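Local coordinates for ribonuclease (Nicotiana glutinosa, PDB 1IYB), which probably cleaves RNA as a ribonuclease of the T2 family and binds guanosine-5'-monophosphate in a guanine-binding site, at residues A[14-19]-A[81-86]; A[21-26]-A[202-207]; A[130-133]-A[137-140]; A[147-152]-A[160-165]. All coordinates share one frame; numbering follows the deposited sequence.

Contact 1. Residues A[14-19]-A[81-86]; sequences VQQWPG and PTLACP. With 5GP (guanosine-5'-monophosphate), chain C.
The guanine-binding site draws together Gln16, the last residue of strand 10-16, and Pro81 to Ala84 in the loop that precedes helix 91-102. Little direct packing joins the two: Pro18 CB lies 3.7 Å from Leu83 CD1, and only 140 Å² is buried in all, so base and water supply the polar bridge. With CG set between the backbone N and the carbonyl carbon (chi1 60°) and the rest of the chain extended, the Gln16 amide reaches the base. Its OE1 accepts two bonds, from N1 of the nucleotide at 2.8 Å and from the amino N2 at 3.2 Å, the latter more bent. Gln16 NE2 donates to the guanine O6 at 3.1 Å in a nearly straight bond (173°). The same NE2 also gives a hydrogen to a water, which in turn donates to Pro81 O at 2.8 Å. From the other segment, Leu83 N donates to O6 at 2.8 Å, giving that oxygen a second grip, while Thr82 OG1 donates to N7 at 2.8 Å. An alanine here would remove the whole amide and would probably leave N1 and N2 without their acceptor and the water without one of its partners. Two donors of guanine meet one acceptor while O6 and N7 meet donors, a pattern that adenine, with an amino group at position 6 and no N1 hydrogen, would not match.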
loop_
_atom_site.group_PDB
_atom_site.type_symbol
_atom_site.label_atom_id
_atom_site.label_comp_id
_atom_site.label_asym_id
_atom_site.label_seq_id
_atom_site.Cartn_x
_atom_site.Cartn_y
_atom_site.Cartn_z
ATOM N N VAL A 14 -12.976 -10.852 -3.981
ATOM C CA VAL A 14 -11.984 -11.502 -4.830
ATOM C C VAL A 14 -11.712 -12.970 -4.532
ATOM O O VAL A 14 -11.459 -13.341 -3.389
ATOM C CB VAL A 14 -10.646 -10.729 -4.728
ATOM C CG1 VAL A 14 -9.644 -11.260 -5.743
ATOM C CG2 VAL A 14 -10.897 -9.240 -4.934
ATOM N N GLN A 15 -11.762 -13.791 -5.579
ATOM C CA GLN A 15 -11.492 -15.222 -5.465
ATOM C C GLN A 15 -10.326 -15.588 -6.380
ATOM O O GLN A 15 -10.188 -15.035 -7.475
ATOM C CB GLN A 15 -12.724 -16.039 -5.853
ATOM C CG GLN A 15 -13.892 -15.872 -4.904
ATOM C CD GLN A 15 -15.011 -16.849 -5.203
ATOM O OE1 GLN A 15 -14.838 -18.062 -5.063
ATOM N NE2 GLN A 15 -16.158 -16.331 -5.629
ATOM N N GLN A 16 -9.489 -16.518 -5.925
ATOM C CA GLN A 16 -8.321 -16.946 -6.687
ATOM C C GLN A 16 -8.427 -18.400 -7.125
ATOM O O GLN A 16 -9.023 -19.229 -6.429
ATOM C CB GLN A 16 -7.047 -16.778 -5.840
ATOM C CG GLN A 16 -7.053 -17.591 -4.538
ATOM C CD GLN A 16 -5.717 -17.563 -3.798
ATOM O OE1 GLN A 16 -4.794 -16.840 -4.178
ATOM N NE2 GLN A 16 -5.614 -18.352 -2.732
ATOM N N TRP A 17 -7.852 -18.702 -8.285
ATOM C CA TRP A 17 -7.842 -20.066 -8.794
ATOM C C TRP A 17 -6.512 -20.688 -8.372
ATOM O O TRP A 17 -5.451 -20.251 -8.808
ATOM C CB TRP A 17 -7.959 -20.087 -10.321
ATOM C CG TRP A 17 -7.880 -21.479 -10.854
ATOM C CD1 TRP A 17 -6.927 -21.987 -11.695
ATOM C CD2 TRP A 17 -8.745 -22.569 -10.520
ATOM N NE1 TRP A 17 -7.144 -23.330 -11.897
ATOM C CE2 TRP A 17 -8.253 -23.713 -11.188
ATOM C CE3 TRP A 17 -9.888 -22.693 -9.716
ATOM C CZ2 TRP A 17 -8.865 -24.968 -11.076
ATOM C CZ3 TRP A 17 -10.498 -23.941 -9.604
ATOM C CH2 TRP A 17 -9.981 -25.063 -10.283
ATOM N N PRO A 18 -6.553 -21.713 -7.509
ATOM C CA PRO A 18 -5.308 -22.344 -7.061
ATOM C C PRO A 18 -4.393 -22.852 -8.176
ATOM O O PRO A 18 -3.168 -22.798 -8.052
ATOM C CB PRO A 18 -5.795 -23.458 -6.125
ATOM C CG PRO A 18 -7.190 -23.740 -6.597
ATOM C CD PRO A 18 -7.724 -22.364 -6.897
ATOM N N GLY A 19 -4.983 -23.332 -9.263
ATOM C CA GLY A 19 -4.172 -23.825 -10.364
ATOM C C GLY A 19 -3.287 -22.759 -10.991
ATOM O O GLY A 19 -2.247 -23.072 -11.573
ATOM N N PRO A 81 -8.280 -21.153 1.839
ATOM C CA PRO A 81 -6.943 -21.703 2.077
ATOM C C PRO A 81 -5.793 -20.785 1.690
ATOM O O PRO A 81 -5.934 -19.922 0.819
ATOM C CB PRO A 81 -6.944 -22.980 1.242
ATOM C CG PRO A 81 -7.796 -22.593 0.067
ATOM C CD PRO A 81 -8.950 -21.855 0.728
ATOM N N THR A 82 -4.659 -20.980 2.353
ATOM C CA THR A 82 -3.457 -20.220 2.045
ATOM C C THR A 82 -2.573 -21.132 1.197
ATOM O O THR A 82 -2.481 -22.337 1.452
ATOM C CB THR A 82 -2.680 -19.800 3.313
ATOM O OG1 THR A 82 -1.481 -19.122 2.921
ATOM C CG2 THR A 82 -2.308 -21.017 4.159
ATOM N N LEU A 83 -1.948 -20.559 0.174
ATOM C CA LEU A 83 -1.080 -21.323 -0.711
ATOM C C LEU A 83 0.352 -20.796 -0.672
ATOM O O LEU A 83 1.164 -21.118 -1.534
ATOM C CB LEU A 83 -1.623 -21.279 -2.143
ATOM C CG LEU A 83 -2.961 -21.990 -2.349
ATOM C CD1 LEU A 83 -3.491 -21.706 -3.747
ATOM C CD2 LEU A 83 -2.780 -23.488 -2.138
ATOM N N ALA A 84 0.658 -19.991 0.339
ATOM C CA ALA A 84 1.998 -19.430 0.489
ATOM C C ALA A 84 2.933 -20.425 1.185
ATOM O O ALA A 84 2.484 -21.343 1.870
ATOM C CB ALA A 84 1.931 -18.129 1.283
ATOM N N CYS A 85 4.238 -20.238 1.006
ATOM C CA CYS A 85 5.222 -21.119 1.627
ATOM C C CYS A 85 5.867 -20.470 2.848
ATOM O O CYS A 85 6.082 -19.260 2.871
ATOM C CB CYS A 85 6.325 -21.479 0.632
ATOM S SG CYS A 85 5.835 -22.600 -0.715
ATOM N N PRO A 86 6.189 -21.272 3.878
ATOM C CA PRO A 86 5.978 -22.721 3.946
ATOM C C PRO A 86 4.522 -23.047 4.276
ATOM O O PRO A 86 3.755 -22.155 4.633
ATOM C CB PRO A 86 6.936 -23.147 5.051
ATOM C CG PRO A 86 6.855 -21.999 5.993
ATOM C CD PRO A 86 6.914 -20.796 5.071
HETATM P P 5GP C . -3.846 -8.316 -0.848
HETATM O O1P 5GP C . -3.706 -6.857 -0.839
HETATM O O2P 5GP C . -5.066 -8.781 -0.078
HETATM O O3P 5GP C . -3.873 -8.854 -2.321
HETATM O "O5'" 5GP C . -2.563 -9.085 -0.182
HETATM C "C5'" 5GP C . -2.422 -10.552 -0.248
HETATM C "C4'" 5GP C . -1.149 -11.105 0.438
HETATM O "O4'" 5GP C . -1.585 -12.298 1.230
HETATM C "C3'" 5GP C . -0.011 -11.661 -0.414
HETATM O "O3'" 5GP C . 0.910 -10.676 -0.856
HETATM C "C2'" 5GP C . 0.679 -12.693 0.486
HETATM O "O2'" 5GP C . 1.693 -12.096 1.323
HETATM C "C1'" 5GP C . -0.481 -13.263 1.287
HETATM N N9 5GP C . -0.959 -14.653 1.005
HETATM C C8 5GP C . -0.937 -15.770 1.810
HETATM N N7 5GP C . -1.532 -16.836 1.316
HETATM C C5 5GP C . -1.983 -16.368 0.066
HETATM C C6 5GP C . -2.711 -17.077 -0.946
HETATM O O6 5GP C . -3.091 -18.242 -0.932
HETATM N N1 5GP C . -2.982 -16.244 -2.077
HETATM C C2 5GP C . -2.587 -14.911 -2.175
HETATM N N2 5GP C . -2.948 -14.315 -3.331
HETATM N N3 5GP C . -1.905 -14.243 -1.226
HETATM C C4 5GP C . -1.636 -15.036 -0.133
HETATM O O HOH W 1 -8.028 -19.175 -0.892
#

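Contact 2. Residues A[21-26]-A[202-207]; sequences YCDTKQ and SIEFPT. With 5GP (guanosine-5'-monophosphate), chain C.
Asp23 and Pro206 mark the nearest passage of the two backbones, their CA atoms still 8.3 Å apart; no hydrogen bond links the segments, and they bury 62 Å² between them. Segment 21-26 follows helix 18-21 without regular structure and contains an ST turn, in which Thr24 OG1 accepts from Gln26 N at 3.1 Å. Segment 202-207 runs from strand 202-204 into the C-terminal tail. Across the gap, Asp23 holds CG between its own N and carbonyl carbon (chi1 67°), which turns the carboxylate to Pro206. OD2 of Asp23 rests on the proline ring, 3.7 Å from Pro206 CB and 3.8 Å from CG, the two side chains crossing at about a right angle. This same OD2 lies 4.3 Å from Glu204 OE1, a like-charged neighbour, and both oxygens receive NE2 of Gln173 on strand 172-182, Asp23 by a hydrogen bond, Glu204 by a weak one.

At the other end of segment 21-26, Tyr21 serves the nucleotide. Its CG anti to the backbone N (chi1 -175°) carries the ring to the base, whose C6 lies over one face; Tyr21 CE1 is 3.5 Å from the guanine N1. The phenol lies over the base, offset toward its N1 edge, planes tilted about 27°. The shared amide donor probably eases the repulsion between the acids, and their closeness would tend to raise the pKa of one.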
loop_
_atom_site.group_PDB
_atom_site.type_symbol
_atom_site.label_atom_id
_atom_site.label_comp_id
_atom_site.label_asym_id
_atom_site.label_seq_id
_atom_site.Cartn_x
_atom_site.Cartn_y
_atom_site.Cartn_z
ATOM N N TYR A 21 -2.221 -19.987 -9.156
ATOM C CA TYR A 21 -1.339 -19.439 -8.137
ATOM C C TYR A 21 -0.144 -20.375 -7.990
ATOM O O TYR A 21 0.956 -19.950 -7.635
ATOM C CB TYR A 21 -2.058 -19.347 -6.788
ATOM C CG TYR A 21 -1.243 -18.662 -5.709
ATOM C CD1 TYR A 21 -1.300 -17.282 -5.537
ATOM C CD2 TYR A 21 -0.402 -19.394 -4.869
ATOM C CE1 TYR A 21 -0.544 -16.643 -4.556
ATOM C CE2 TYR A 21 0.361 -18.765 -3.883
ATOM C CZ TYR A 21 0.281 -17.392 -3.734
ATOM O OH TYR A 21 1.006 -16.762 -2.750
ATOM N N CYS A 22 -0.367 -21.649 -8.293
ATOM C CA CYS A 22 0.656 -22.677 -8.137
ATOM C C CYS A 22 1.470 -23.141 -9.340
ATOM O O CYS A 22 2.309 -24.031 -9.197
ATOM C CB CYS A 22 0.021 -23.907 -7.495
ATOM S SG CYS A 22 -0.338 -23.741 -5.719
ATOM N N ASP A 23 1.248 -22.562 -10.515
ATOM C CA ASP A 23 1.998 -22.999 -11.689
ATOM C C ASP A 23 2.909 -21.928 -12.283
ATOM O O ASP A 23 3.215 -21.960 -13.477
ATOM C CB ASP A 23 1.031 -23.514 -12.759
ATOM C CG ASP A 23 0.166 -22.415 -13.333
ATOM O OD1 ASP A 23 0.146 -21.315 -12.747
ATOM O OD2 ASP A 23 -0.499 -22.653 -14.364
ATOM N N THR A 24 3.345 -20.985 -11.455
ATOM C CA THR A 24 4.229 -19.925 -11.924
ATOM C C THR A 24 5.670 -20.290 -11.581
ATOM O O THR A 24 5.940 -21.390 -11.094
ATOM C CB THR A 24 3.900 -18.573 -11.263
ATOM O OG1 THR A 24 4.306 -18.599 -9.889
ATOM C CG2 THR A 24 2.406 -18.290 -11.344
ATOM N N LYS A 25 6.592 -19.367 -11.834
ATOM C CA LYS A 25 8.000 -19.605 -11.538
ATOM C C LYS A 25 8.255 -19.566 -10.035
ATOM O O LYS A 25 9.266 -20.081 -9.558
ATOM C CB LYS A 25 8.874 -18.563 -12.241
ATOM C CG LYS A 25 8.817 -18.632 -13.758
ATOM C CD LYS A 25 9.781 -17.641 -14.396
ATOM C CE LYS A 25 9.741 -17.731 -15.913
ATOM N NZ LYS A 25 10.084 -19.100 -16.398
ATOM N N GLN A 26 7.337 -18.952 -9.294
ATOM C CA GLN A 26 7.462 -18.856 -7.844
ATOM C C GLN A 26 6.861 -20.101 -7.197
ATOM O O GLN A 26 6.036 -20.787 -7.800
ATOM C CB GLN A 26 6.735 -17.616 -7.323
ATOM C CG GLN A 26 7.153 -16.319 -7.987
ATOM C CD GLN A 26 6.498 -15.110 -7.348
ATOM O OE1 GLN A 26 6.807 -14.750 -6.212
ATOM N NE2 GLN A 26 5.581 -14.480 -8.074
ATOM N N SER A 202 -7.728 -14.671 -25.335
ATOM C CA SER A 202 -7.977 -16.060 -24.963
ATOM C C SER A 202 -6.992 -16.416 -23.855
ATOM O O SER A 202 -5.801 -16.101 -23.950
ATOM C CB SER A 202 -7.776 -16.992 -26.162
ATOM O OG SER A 202 -6.425 -17.005 -26.580
ATOM N N ILE A 203 -7.487 -17.067 -22.808
ATOM C CA ILE A 203 -6.647 -17.436 -21.674
ATOM C C ILE A 203 -6.819 -18.877 -21.216
ATOM O O ILE A 203 -7.876 -19.481 -21.397
ATOM C CB ILE A 203 -6.914 -16.510 -20.467
ATOM C CG1 ILE A 203 -8.384 -16.608 -20.051
ATOM C CG2 ILE A 203 -6.545 -15.076 -20.822
ATOM C CD1 ILE A 203 -8.756 -15.731 -18.858
ATOM N N GLU A 204 -5.768 -19.417 -20.606
ATOM C CA GLU A 204 -5.786 -20.787 -20.111
ATOM C C GLU A 204 -6.452 -20.895 -18.743
ATOM O O GLU A 204 -6.376 -19.978 -17.929
ATOM C CB GLU A 204 -4.355 -21.329 -20.004
ATOM C CG GLU A 204 -4.266 -22.645 -19.237
ATOM C CD GLU A 204 -2.844 -23.043 -18.888
ATOM O OE1 GLU A 204 -2.088 -22.193 -18.365
ATOM O OE2 GLU A 204 -2.485 -24.216 -19.123
ATOM N N PHE A 205 -7.112 -22.025 -18.508
ATOM C CA PHE A 205 -7.766 -22.313 -17.233
ATOM C C PHE A 205 -7.062 -23.609 -16.826
ATOM O O PHE A 205 -7.560 -24.707 -17.076
ATOM C CB PHE A 205 -9.271 -22.537 -17.450
ATOM C CG PHE A 205 -10.091 -22.569 -16.175
ATOM C CD1 PHE A 205 -9.528 -22.241 -14.943
ATOM C CD2 PHE A 205 -11.439 -22.912 -16.220
ATOM C CE1 PHE A 205 -10.301 -22.256 -13.775
ATOM C CE2 PHE A 205 -12.221 -22.931 -15.063
ATOM C CZ PHE A 205 -11.648 -22.602 -13.837
ATOM N N PRO A 206 -5.882 -23.487 -16.194
ATOM C CA PRO A 206 -5.074 -24.629 -15.755
ATOM C C PRO A 206 -5.698 -25.572 -14.742
ATOM O O PRO A 206 -6.466 -25.165 -13.876
ATOM C CB PRO A 206 -3.808 -23.966 -15.216
ATOM C CG PRO A 206 -4.331 -22.705 -14.631
ATOM C CD PRO A 206 -5.299 -22.224 -15.702
ATOM N N THR A 207 -5.355 -26.848 -14.863
ATOM C CA THR A 207 -5.856 -27.855 -13.944
ATOM C C THR A 207 -5.146 -27.627 -12.615
ATOM O O THR A 207 -4.095 -26.991 -12.571
ATOM C CB THR A 207 -5.496 -29.274 -14.417
ATOM O OG1 THR A 207 -4.073 -29.437 -14.373
ATOM C CG2 THR A 207 -5.971 -29.501 -15.841
HETATM P P 5GP C . -3.846 -8.316 -0.848
HETATM O O1P 5GP C . -3.706 -6.857 -0.839
HETATM O O2P 5GP C . -5.066 -8.781 -0.078
HETATM O O3P 5GP C . -3.873 -8.854 -2.321
HETATM O "O5'" 5GP C . -2.563 -9.085 -0.182
HETATM C "C5'" 5GP C . -2.422 -10.552 -0.248
HETATM C "C4'" 5GP C . -1.149 -11.105 0.438
HETATM O "O4'" 5GP C . -1.585 -12.298 1.230
HETATM C "C3'" 5GP C . -0.011 -11.661 -0.414
HETATM O "O3'" 5GP C . 0.910 -10.676 -0.856
HETATM C "C2'" 5GP C . 0.679 -12.693 0.486
HETATM O "O2'" 5GP C . 1.693 -12.096 1.323
HETATM C "C1'" 5GP C . -0.481 -13.263 1.287
HETATM N N9 5GP C . -0.959 -14.653 1.005
HETATM C C8 5GP C . -0.937 -15.770 1.810
HETATM N N7 5GP C . -1.532 -16.836 1.316
HETATM C C5 5GP C . -1.983 -16.368 0.066
HETATM C C6 5GP C . -2.711 -17.077 -0.946
HETATM O O6 5GP C . -3.091 -18.242 -0.932
HETATM N N1 5GP C . -2.982 -16.244 -2.077
HETATM C C2 5GP C . -2.587 -14.911 -2.175
HETATM N N2 5GP C . -2.948 -14.315 -3.331
HETATM N N3 5GP C . -1.905 -14.243 -1.226
HETATM C C4 5GP C . -1.636 -15.036 -0.133
#

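Contact 3. Residues A[130-133]-A[137-140]; sequences ILQG and HPDG. Unlike the reference sequence in segment 137-140: His137 (reference Asn).
This is a surface contact across the turn that follows helix 127-133, in which Gln132 near the helix end lies against His137 and Pro138. The CA atoms of Gln132 and His137 are 5.1 Å apart, and 164 Å² is buried. The amide end of Gln132 meets the imidazole at its edge, with CD in the ring plane, whereas CB and CG come to His137 CD2 from off the plane, toward one face, at 3.5 Å and 3.4 Å. The amide is turned 71° from the ring. Gln132 NE2 is 3.6 Å from Pro138 CD; its 3.1 Å approach to His137 CD2 is doubtful. Pro138 is the centre of an inverse gamma turn, closed by a weak bond of 2.8 Å from Asp139 N to His137 O. Cutting Gln132 back to an alanine would keep the CB contact, but His137 CD2 and Pro138 CD would probably lose much of their cover, leaving the histidine ring freer to turn. On the inner side, Ile130 and Leu131 of the helix pack on helix 145-156, while Pro138 touches Trp17 and Phe205, and Gly140 joins Phe205 through the backbone.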
loop_
_atom_site.group_PDB
_atom_site.type_symbol
_atom_site.label_atom_id
_atom_site.label_comp_id
_atom_site.label_asym_id
_atom_site.label_seq_id
_atom_site.Cartn_x
_atom_site.Cartn_y
_atom_site.Cartn_z
ATOM N N ILE A 130 -20.307 -22.423 -11.923
ATOM C CA ILE A 130 -20.855 -21.530 -12.933
ATOM C C ILE A 130 -20.114 -21.750 -14.247
ATOM O O ILE A 130 -20.728 -21.906 -15.302
ATOM C CB ILE A 130 -20.697 -20.046 -12.525
ATOM C CG1 ILE A 130 -21.633 -19.717 -11.361
ATOM C CG2 ILE A 130 -20.973 -19.141 -13.723
ATOM C CD1 ILE A 130 -21.350 -18.372 -10.722
ATOM N N LEU A 131 -18.788 -21.780 -14.176
ATOM C CA LEU A 131 -17.988 -21.957 -15.373
ATOM C C LEU A 131 -18.160 -23.332 -16.000
ATOM O O LEU A 131 -18.335 -23.444 -17.213
ATOM C CB LEU A 131 -16.513 -21.671 -15.068
ATOM C CG LEU A 131 -16.260 -20.186 -14.761
ATOM C CD1 LEU A 131 -14.816 -19.968 -14.333
ATOM C CD2 LEU A 131 -16.591 -19.344 -15.988
ATOM N N GLN A 132 -18.134 -24.383 -15.188
ATOM C CA GLN A 132 -18.293 -25.714 -15.754
ATOM C C GLN A 132 -19.701 -25.897 -16.313
ATOM O O GLN A 132 -19.911 -26.689 -17.235
ATOM C CB GLN A 132 -17.945 -26.782 -14.708
ATOM C CG GLN A 132 -16.459 -26.752 -14.334
ATOM C CD GLN A 132 -15.977 -28.003 -13.619
ATOM O OE1 GLN A 132 -16.353 -28.269 -12.479
ATOM N NE2 GLN A 132 -15.138 -28.781 -14.295
ATOM N N GLY A 133 -20.655 -25.138 -15.783
ATOM C CA GLY A 133 -22.020 -25.220 -16.269
ATOM C C GLY A 133 -22.120 -24.688 -17.689
ATOM O O GLY A 133 -23.073 -24.988 -18.414
ATOM N N HIS A 137 -14.041 -25.566 -18.315
ATOM C CA HIS A 137 -13.435 -26.354 -17.249
ATOM C C HIS A 137 -11.943 -26.124 -17.064
ATOM O O HIS A 137 -11.235 -25.730 -17.992
ATOM C CB HIS A 137 -13.662 -27.850 -17.495
ATOM C CG HIS A 137 -15.053 -28.191 -17.924
ATOM N ND1 HIS A 137 -15.427 -28.255 -19.249
ATOM C CD2 HIS A 137 -16.164 -28.474 -17.206
ATOM C CE1 HIS A 137 -16.709 -28.564 -19.329
ATOM N NE2 HIS A 137 -17.181 -28.702 -18.103
ATOM N N PRO A 138 -11.447 -26.367 -15.840
ATOM C CA PRO A 138 -10.029 -26.197 -15.516
ATOM C C PRO A 138 -9.260 -27.429 -15.987
ATOM O O PRO A 138 -8.761 -28.219 -15.182
ATOM C CB PRO A 138 -10.045 -26.057 -13.997
ATOM C CG PRO A 138 -11.158 -26.967 -13.602
ATOM C CD PRO A 138 -12.234 -26.655 -14.626
ATOM N N ASP A 139 -9.183 -27.580 -17.306
ATOM C CA ASP A 139 -8.506 -28.711 -17.930
ATOM C C ASP A 139 -7.287 -28.299 -18.748
ATOM O O ASP A 139 -6.834 -29.048 -19.615
ATOM C CB ASP A 139 -9.485 -29.457 -18.839
ATOM C CG ASP A 139 -10.220 -28.528 -19.792
ATOM O OD1 ASP A 139 -9.654 -27.476 -20.163
ATOM O OD2 ASP A 139 -11.363 -28.853 -20.178
ATOM N N GLY A 140 -6.758 -27.111 -18.480
ATOM C CA GLY A 140 -5.601 -26.642 -19.218
ATOM C C GLY A 140 -5.956 -26.074 -20.580
ATOM O O GLY A 140 -5.081 -25.624 -21.317
#

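Contact 4. Residues A[147-152]-A[160-165]; sequences SIKNAI and PGIECN
Ile152 crosses Pro160 at a slant, and Ile162 turns its branch toward three residues of the helix. In the first pair the methyl CG2 and the branch point of Ile152 ride on one corner of the proline ring: Pro160 CG is 3.7 Å from Ile152 CG2 and 3.8 Å from its CB. That methyl stands opposite the backbone N of Ile152, which turns it to the ring. The adjoining ring atom of Pro160, CD, lies 3.5 Å from Lys149 O. In the second group the chi2 of Ile162 (-61°) folds CD1 back on the helix side, where it lies 4.0 Å from Ile148 CG2 and more loosely, at 4.5 Å, from Ile152 CD1. Ile162 CG1 rests on the aliphatic stem of Lys149, 3.7 Å from its CG; since the lysine chain is extended, it is methylene and not amine that packs here. These pairs meet obliquely. The axes of helix 147-152 and strand 161-165 come within 9.2 Å at 144° between their directions, so Ile148 and Ile152, a turn apart, with Lys149 beside them, present one side to the strand.

Ile148 and Ile152 also reach Leu131 and Ile130 of helix 127-133. No hydrogen bond crosses between the two segments; packing that is chiefly apolar, burying 256 Å², lays helix 145-156 against edge strand 161-166 of the four-stranded antiparallel sheet.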
loop_
_atom_site.group_PDB
_atom_site.type_symbol
_atom_site.label_atom_id
_atom_site.label_comp_id
_atom_site.label_asym_id
_atom_site.label_seq_id
_atom_site.Cartn_x
_atom_site.Cartn_y
_atom_site.Cartn_z
ATOM N N SER A 147 -16.160 -15.178 -22.945
ATOM C CA SER A 147 -16.976 -16.343 -22.609
ATOM C C SER A 147 -17.022 -16.520 -21.093
ATOM O O SER A 147 -18.053 -16.883 -20.523
ATOM C CB SER A 147 -16.412 -17.612 -23.261
ATOM O OG SER A 147 -15.214 -18.042 -22.635
ATOM N N ILE A 148 -15.892 -16.247 -20.447
ATOM C CA ILE A 148 -15.781 -16.370 -19.001
ATOM C C ILE A 148 -16.622 -15.291 -18.319
ATOM O O ILE A 148 -17.387 -15.574 -17.395
ATOM C CB ILE A 148 -14.295 -16.250 -18.564
ATOM C CG1 ILE A 148 -13.501 -17.443 -19.111
ATOM C CG2 ILE A 148 -14.184 -16.186 -17.042
ATOM C CD1 ILE A 148 -11.995 -17.308 -18.950
ATOM N N LYS A 149 -16.484 -14.057 -18.789
ATOM C CA LYS A 149 -17.241 -12.941 -18.229
ATOM C C LYS A 149 -18.745 -13.143 -18.384
ATOM O O LYS A 149 -19.510 -12.966 -17.436
ATOM C CB LYS A 149 -16.861 -11.635 -18.929
ATOM C CG LYS A 149 -15.471 -11.119 -18.633
ATOM C CD LYS A 149 -15.216 -9.847 -19.427
ATOM C CE LYS A 149 -13.872 -9.227 -19.094
ATOM N NZ LYS A 149 -13.683 -7.941 -19.826
ATOM N N ASN A 150 -19.167 -13.523 -19.585
ATOM C CA ASN A 150 -20.588 -13.695 -19.854
ATOM C C ASN A 150 -21.234 -14.901 -19.187
ATOM O O ASN A 150 -22.417 -14.861 -18.853
ATOM C CB ASN A 150 -20.831 -13.703 -21.366
ATOM C CG ASN A 150 -20.468 -12.374 -22.012
ATOM O OD1 ASN A 150 -20.546 -11.323 -21.372
ATOM N ND2 ASN A 150 -20.082 -12.411 -23.282
ATOM N N ALA A 151 -20.466 -15.965 -18.978
ATOM C CA ALA A 151 -21.003 -17.141 -18.309
ATOM C C ALA A 151 -21.352 -16.730 -16.880
ATOM O O ALA A 151 -22.391 -17.106 -16.342
ATOM C CB ALA A 151 -19.968 -18.259 -18.298
ATOM N N ILE A 152 -20.473 -15.939 -16.272
ATOM C CA ILE A 152 -20.692 -15.475 -14.909
ATOM C C ILE A 152 -21.828 -14.454 -14.843
ATOM O O ILE A 152 -22.673 -14.515 -13.951
ATOM C CB ILE A 152 -19.394 -14.874 -14.333
ATOM C CG1 ILE A 152 -18.345 -15.985 -14.202
ATOM C CG2 ILE A 152 -19.667 -14.217 -12.984
ATOM C CD1 ILE A 152 -16.942 -15.478 -13.959
ATOM N N PRO A 160 -18.437 -9.569 -14.061
ATOM C CA PRO A 160 -17.255 -9.715 -13.211
ATOM C C PRO A 160 -16.000 -9.074 -13.791
ATOM O O PRO A 160 -15.938 -8.735 -14.975
ATOM C CB PRO A 160 -17.100 -11.223 -13.123
ATOM C CG PRO A 160 -17.429 -11.634 -14.527
ATOM C CD PRO A 160 -18.683 -10.811 -14.821
ATOM N N GLY A 161 -15.002 -8.917 -12.930
ATOM C CA GLY A 161 -13.715 -8.394 -13.341
ATOM C C GLY A 161 -12.818 -9.618 -13.394
ATOM O O GLY A 161 -12.860 -10.454 -12.486
ATOM N N ILE A 162 -12.022 -9.745 -14.449
ATOM C CA ILE A 162 -11.137 -10.896 -14.598
ATOM C C ILE A 162 -9.665 -10.478 -14.587
ATOM O O ILE A 162 -9.258 -9.598 -15.346
ATOM C CB ILE A 162 -11.422 -11.645 -15.922
ATOM C CG1 ILE A 162 -12.916 -11.959 -16.040
ATOM C CG2 ILE A 162 -10.599 -12.923 -15.979
ATOM C CD1 ILE A 162 -13.460 -12.856 -14.942
ATOM N N GLU A 163 -8.873 -11.114 -13.728
ATOM C CA GLU A 163 -7.447 -10.817 -13.629
ATOM C C GLU A 163 -6.655 -12.046 -14.038
ATOM O O GLU A 163 -6.993 -13.165 -13.654
ATOM C CB GLU A 163 -7.064 -10.444 -12.195
ATOM C CG GLU A 163 -5.621 -9.981 -12.052
ATOM C CD GLU A 163 -5.146 -9.950 -10.610
ATOM O OE1 GLU A 163 -5.996 -9.843 -9.702
ATOM O OE2 GLU A 163 -3.920 -10.025 -10.388
ATOM N N CYS A 164 -5.595 -11.829 -14.809
ATOM C CA CYS A 164 -4.745 -12.913 -15.275
ATOM C C CYS A 164 -3.310 -12.740 -14.813
ATOM O O CYS A 164 -2.880 -11.635 -14.489
ATOM C CB CYS A 164 -4.744 -12.965 -16.808
ATOM S SG CYS A 164 -6.357 -13.390 -17.529
ATOM N N ASN A 165 -2.587 -13.850 -14.756
ATOM C CA ASN A 165 -1.172 -13.822 -14.425
ATOM C C ASN A 165 -0.532 -14.776 -15.428
ATOM O O ASN A 165 -1.213 -15.266 -16.331
ATOM C CB ASN A 165 -0.897 -14.218 -12.959
ATOM C CG ASN A 165 -1.104 -15.699 -12.667
ATOM O OD1 ASN A 165 -0.638 -16.194 -11.637
ATOM N ND2 ASN A 165 -1.803 -16.401 -13.539
#

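From the N terminus, contact 1 closes the first loop, bringing residues 14-19 to 81-86 over 61 intervening residues. Contact 2 opens inside that loop at 21-26 and closes only at 202-207, so the two cross; both reach the nucleotide, and Trp17 NE1 to Pro206 O probably joins them by a hydrogen bond. Contacts 3 and 4 are short closures in series, with three and seven residues between their segments, both nested inside the long loop of contact 2. Contact 3 meets it where Gly140 N probably bonds Phe205 O; contact 4 meets it at Ile203. Helices 127-133 and 145-156, the sheet edge, the C-terminal tail and the guanine site are thereby tied together.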